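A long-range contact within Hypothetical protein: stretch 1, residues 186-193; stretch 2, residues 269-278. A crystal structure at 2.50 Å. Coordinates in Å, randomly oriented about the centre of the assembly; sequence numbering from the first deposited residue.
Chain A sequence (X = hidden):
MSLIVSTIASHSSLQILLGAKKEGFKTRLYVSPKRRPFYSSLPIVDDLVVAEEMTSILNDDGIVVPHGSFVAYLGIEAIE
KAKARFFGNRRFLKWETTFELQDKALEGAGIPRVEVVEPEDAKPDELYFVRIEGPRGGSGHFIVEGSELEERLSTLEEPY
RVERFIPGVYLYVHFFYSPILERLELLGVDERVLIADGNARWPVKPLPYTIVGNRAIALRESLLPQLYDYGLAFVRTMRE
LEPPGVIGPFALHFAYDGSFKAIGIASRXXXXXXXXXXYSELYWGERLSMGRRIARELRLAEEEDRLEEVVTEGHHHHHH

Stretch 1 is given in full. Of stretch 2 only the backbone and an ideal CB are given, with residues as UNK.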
# COMPACT_ATOMS: atom_id res chain seq x y z
N LEU A 186 -2.47 7.09 -17.64
CA LEU A 186 -1.98 7.46 -16.30
C LEU A 186 -2.25 6.16 -15.53
O LEU A 186 -3.38 5.87 -15.17
CB LEU A 186 -2.82 8.62 -15.74
CG LEU A 186 -2.62 9.31 -14.38
CD1 LEU A 186 -1.46 8.71 -13.64
CD2 LEU A 186 -2.41 10.81 -14.59
N LEU A 187 -1.19 5.39 -15.29
CA LEU A 187 -1.33 4.09 -14.65
C LEU A 187 -0.98 3.91 -13.19
O LEU A 187 -1.12 2.83 -12.66
CB LEU A 187 -0.57 3.05 -15.49
CG LEU A 187 -1.13 2.96 -16.91
CD1 LEU A 187 -0.29 2.04 -17.73
CD2 LEU A 187 -2.56 2.45 -16.88
N GLY A 188 -0.55 4.95 -12.51
CA GLY A 188 -0.26 4.79 -11.11
C GLY A 188 0.47 5.95 -10.49
O GLY A 188 0.99 6.82 -11.18
N VAL A 189 0.47 5.96 -9.17
CA VAL A 189 1.17 6.99 -8.42
C VAL A 189 1.88 6.27 -7.29
O VAL A 189 1.28 5.58 -6.48
CB VAL A 189 0.23 8.06 -7.82
CG1 VAL A 189 1.08 9.12 -7.14
CG2 VAL A 189 -0.64 8.68 -8.91
N ASP A 190 3.18 6.46 -7.27
CA ASP A 190 4.05 5.85 -6.33
C ASP A 190 4.53 6.84 -5.28
O ASP A 190 4.46 8.04 -5.46
CB ASP A 190 5.24 5.28 -7.11
CG ASP A 190 6.30 4.71 -6.23
OD1 ASP A 190 6.02 3.69 -5.56
OD2 ASP A 190 7.42 5.29 -6.19
N GLU A 191 5.00 6.29 -4.17
CA GLU A 191 5.55 7.06 -3.06
C GLU A 191 6.78 6.26 -2.63
O GLU A 191 6.67 5.07 -2.36
CB GLU A 191 4.53 7.13 -1.93
CG GLU A 191 5.05 7.79 -0.68
CD GLU A 191 3.92 8.23 0.24
OE1 GLU A 191 3.07 7.37 0.61
OE2 GLU A 191 3.89 9.44 0.57
N ARG A 192 7.95 6.91 -2.58
CA ARG A 192 9.19 6.23 -2.21
C ARG A 192 9.33 5.92 -0.71
O ARG A 192 8.85 6.67 0.15
CB ARG A 192 10.42 7.06 -2.62
CG ARG A 192 10.43 7.59 -4.05
CD ARG A 192 10.99 6.60 -5.05
NE ARG A 192 10.06 6.37 -6.15
CZ ARG A 192 10.33 6.63 -7.42
NH1 ARG A 192 11.50 7.14 -7.77
NH2 ARG A 192 9.41 6.36 -8.34
N VAL A 193 9.98 4.80 -0.42
CA VAL A 193 10.28 4.42 0.96
C VAL A 193 11.77 4.71 1.06
O VAL A 193 12.59 4.02 0.46
CB VAL A 193 10.00 2.92 1.26
CG1 VAL A 193 10.33 2.61 2.73
CG2 VAL A 193 8.55 2.59 0.99
N UNK A 269 10.75 2.86 -17.61
CA UNK A 269 9.97 2.31 -16.51
C UNK A 269 10.62 2.74 -15.20
O UNK A 269 11.75 2.38 -14.90
CB UNK A 269 9.87 0.79 -16.60
N UNK A 270 9.88 3.53 -14.44
CA UNK A 270 10.34 4.12 -13.20
C UNK A 270 10.82 3.29 -12.01
O UNK A 270 11.84 3.63 -11.39
CB UNK A 270 9.19 4.99 -12.69
N UNK A 271 10.11 2.22 -11.67
CA UNK A 271 10.55 1.44 -10.53
C UNK A 271 9.49 1.48 -9.45
O UNK A 271 9.25 0.50 -8.74
CB UNK A 271 11.89 1.96 -10.00
N UNK A 272 8.85 2.65 -9.31
CA UNK A 272 7.78 2.80 -8.36
C UNK A 272 6.60 2.07 -8.98
O UNK A 272 5.52 1.99 -8.40
CB UNK A 272 7.47 4.27 -8.05
N UNK A 273 6.83 1.54 -10.18
CA UNK A 273 5.80 0.78 -10.88
C UNK A 273 5.78 -0.68 -10.41
O UNK A 273 4.92 -1.46 -10.83
CB UNK A 273 6.03 0.85 -12.39
N UNK A 274 6.72 -1.05 -9.53
CA UNK A 274 6.76 -2.40 -8.98
C UNK A 274 5.64 -2.49 -7.92
O UNK A 274 5.23 -3.59 -7.55
CB UNK A 274 8.13 -2.72 -8.38
N UNK A 275 5.18 -1.35 -7.44
CA UNK A 275 4.12 -1.33 -6.44
C UNK A 275 2.82 -1.75 -7.13
O UNK A 275 2.72 -1.67 -8.36
CB UNK A 275 3.99 0.05 -5.79
N UNK A 276 1.84 -2.20 -6.34
CA UNK A 276 0.56 -2.67 -6.84
C UNK A 276 -0.46 -1.55 -7.14
O UNK A 276 -1.26 -1.17 -6.28
CB UNK A 276 -0.04 -3.64 -5.82
N UNK A 277 -0.42 -1.04 -8.37
CA UNK A 277 -1.32 0.03 -8.80
C UNK A 277 -2.51 -0.56 -9.55
O UNK A 277 -2.38 -1.64 -10.14
CB UNK A 277 -0.58 1.04 -9.68
N UNK A 278 -3.66 0.11 -9.50
CA UNK A 278 -4.81 -0.34 -10.28
C UNK A 278 -4.85 0.70 -11.42
O UNK A 278 -3.90 0.74 -12.20
CB UNK A 278 -6.10 -0.41 -9.47

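Position 269 lies out of reach of the strand, with nothing of stretch 1 within 5.5 Å of its ideal CB, so the contact sets no preference; it is Ile269.

At position 270 CA-to-CB points toward the strand, and the ideal CB sits 4.6 Å from Arg192 NH2. A cation at that range invites a short acid, or a polar amide as a second choice; a longer acid is not excluded. The residue is Asp270, whose OD1 forms a salt bridge with Arg192 NH2 at 2.5 Å. The same OD1 accepts a hydrogen bond from the backbone N of position 272 at 2.6 Å.

Position 271 has phi/psi of 117/-37, where a CB would jam against the carbonyl O of the residue before. The backbone alone calls for glycine, and Gly271 is found.

Position 272 has ordinary backbone angles, yet glycine is again required, this time by the partner: an ideal CB would lie 2.1 Å from Asp190 OD2 and 2.9 Å from Arg192 NH2, both clashes. Gly272 lets its CA come within 3.2 Å of Asp190 CG. The carboxylate pressed against it is held from its own strand by Arg192, whose NE donates to Asp190 OD2 at 2.9 Å within a salt bridge. Arg192 thus ties Asp190 to Asp270.

Position 273 points away and 274 sideways, so stretch 1 leaves both open. They are Ser273, whose OG accepts a weak hydrogen bond from Gly271 N at 3.4 Å, and Asn274, whose backbone N donates to Gly271 O at 3.1 Å.

Position 275 points toward the strand, its ideal CB 4.2 Å from Asp190 OD1. A small residue suits, and Ala275 makes just this light contact.

Position 276 is out of reach and unconstrained here; it is Asp276.

Position 277 faces the strand at Gly188, its ideal CB 4.0 Å from Gly188 CA and 3.5 Å from Leu187 O. A flat ring could lie against the glycine, and a polar one could also use nearby backbone groups. His277 does both. Gly188 CA sits over one ring face, 4.1 Å from the centroid, in a CH-pi contact; a CB on that glycine would strike His277 CG at 2.6 Å. His277 NE2 donates to Gly272 O at 2.8 Å, while ND1 lies 2.9 Å from the O of water 1, which accepts from Val189 N at 2.8 Å.

Position 278 points away, so stretch 1 sets no limit on its size; Trp278 meets the strand through its backbone, its O 3.5 Å from Leu187 O.

Stretch 2, residues 269-278: IDGGSNADHW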
# COMPACT_ATOMS: atom_id res chain seq x y z
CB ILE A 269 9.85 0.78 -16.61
CG1 ILE A 269 8.96 0.27 -15.48
CG2 ILE A 269 11.23 0.13 -16.58
CD1 ILE A 269 8.55 -1.15 -15.67
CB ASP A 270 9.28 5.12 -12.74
CG ASP A 270 9.58 5.68 -11.40
OD1 ASP A 270 9.26 5.00 -10.40
OD2 ASP A 270 10.15 6.80 -11.34
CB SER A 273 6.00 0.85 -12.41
OG SER A 273 7.33 0.59 -12.79
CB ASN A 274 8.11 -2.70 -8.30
CG ASN A 274 9.24 -2.92 -9.28
OD1 ASN A 274 9.08 -3.60 -10.29
ND2 ASN A 274 10.41 -2.37 -8.98
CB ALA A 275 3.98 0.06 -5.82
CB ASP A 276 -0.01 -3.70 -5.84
CG ASP A 276 -1.35 -4.28 -6.27
OD1 ASP A 276 -1.52 -4.62 -7.45
OD2 ASP A 276 -2.23 -4.42 -5.40
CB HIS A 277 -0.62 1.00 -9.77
CG HIS A 277 0.70 1.50 -9.28
ND1 HIS A 277 0.84 2.30 -8.17
CD2 HIS A 277 1.95 1.30 -9.76
CE1 HIS A 277 2.12 2.58 -7.98
NE2 HIS A 277 2.81 1.99 -8.94
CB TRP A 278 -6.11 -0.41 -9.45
CG TRP A 278 -6.53 0.83 -8.71
CD1 TRP A 278 -5.96 1.34 -7.59
CD2 TRP A 278 -7.62 1.70 -9.05
NE1 TRP A 278 -6.62 2.48 -7.20
CE2 TRP A 278 -7.64 2.73 -8.08
CE3 TRP A 278 -8.57 1.72 -10.08
CZ2 TRP A 278 -8.59 3.76 -8.10
CZ3 TRP A 278 -9.52 2.75 -10.10
CH2 TRP A 278 -9.52 3.76 -9.12
O HOH W 1 -1.23 4.25 -7.76
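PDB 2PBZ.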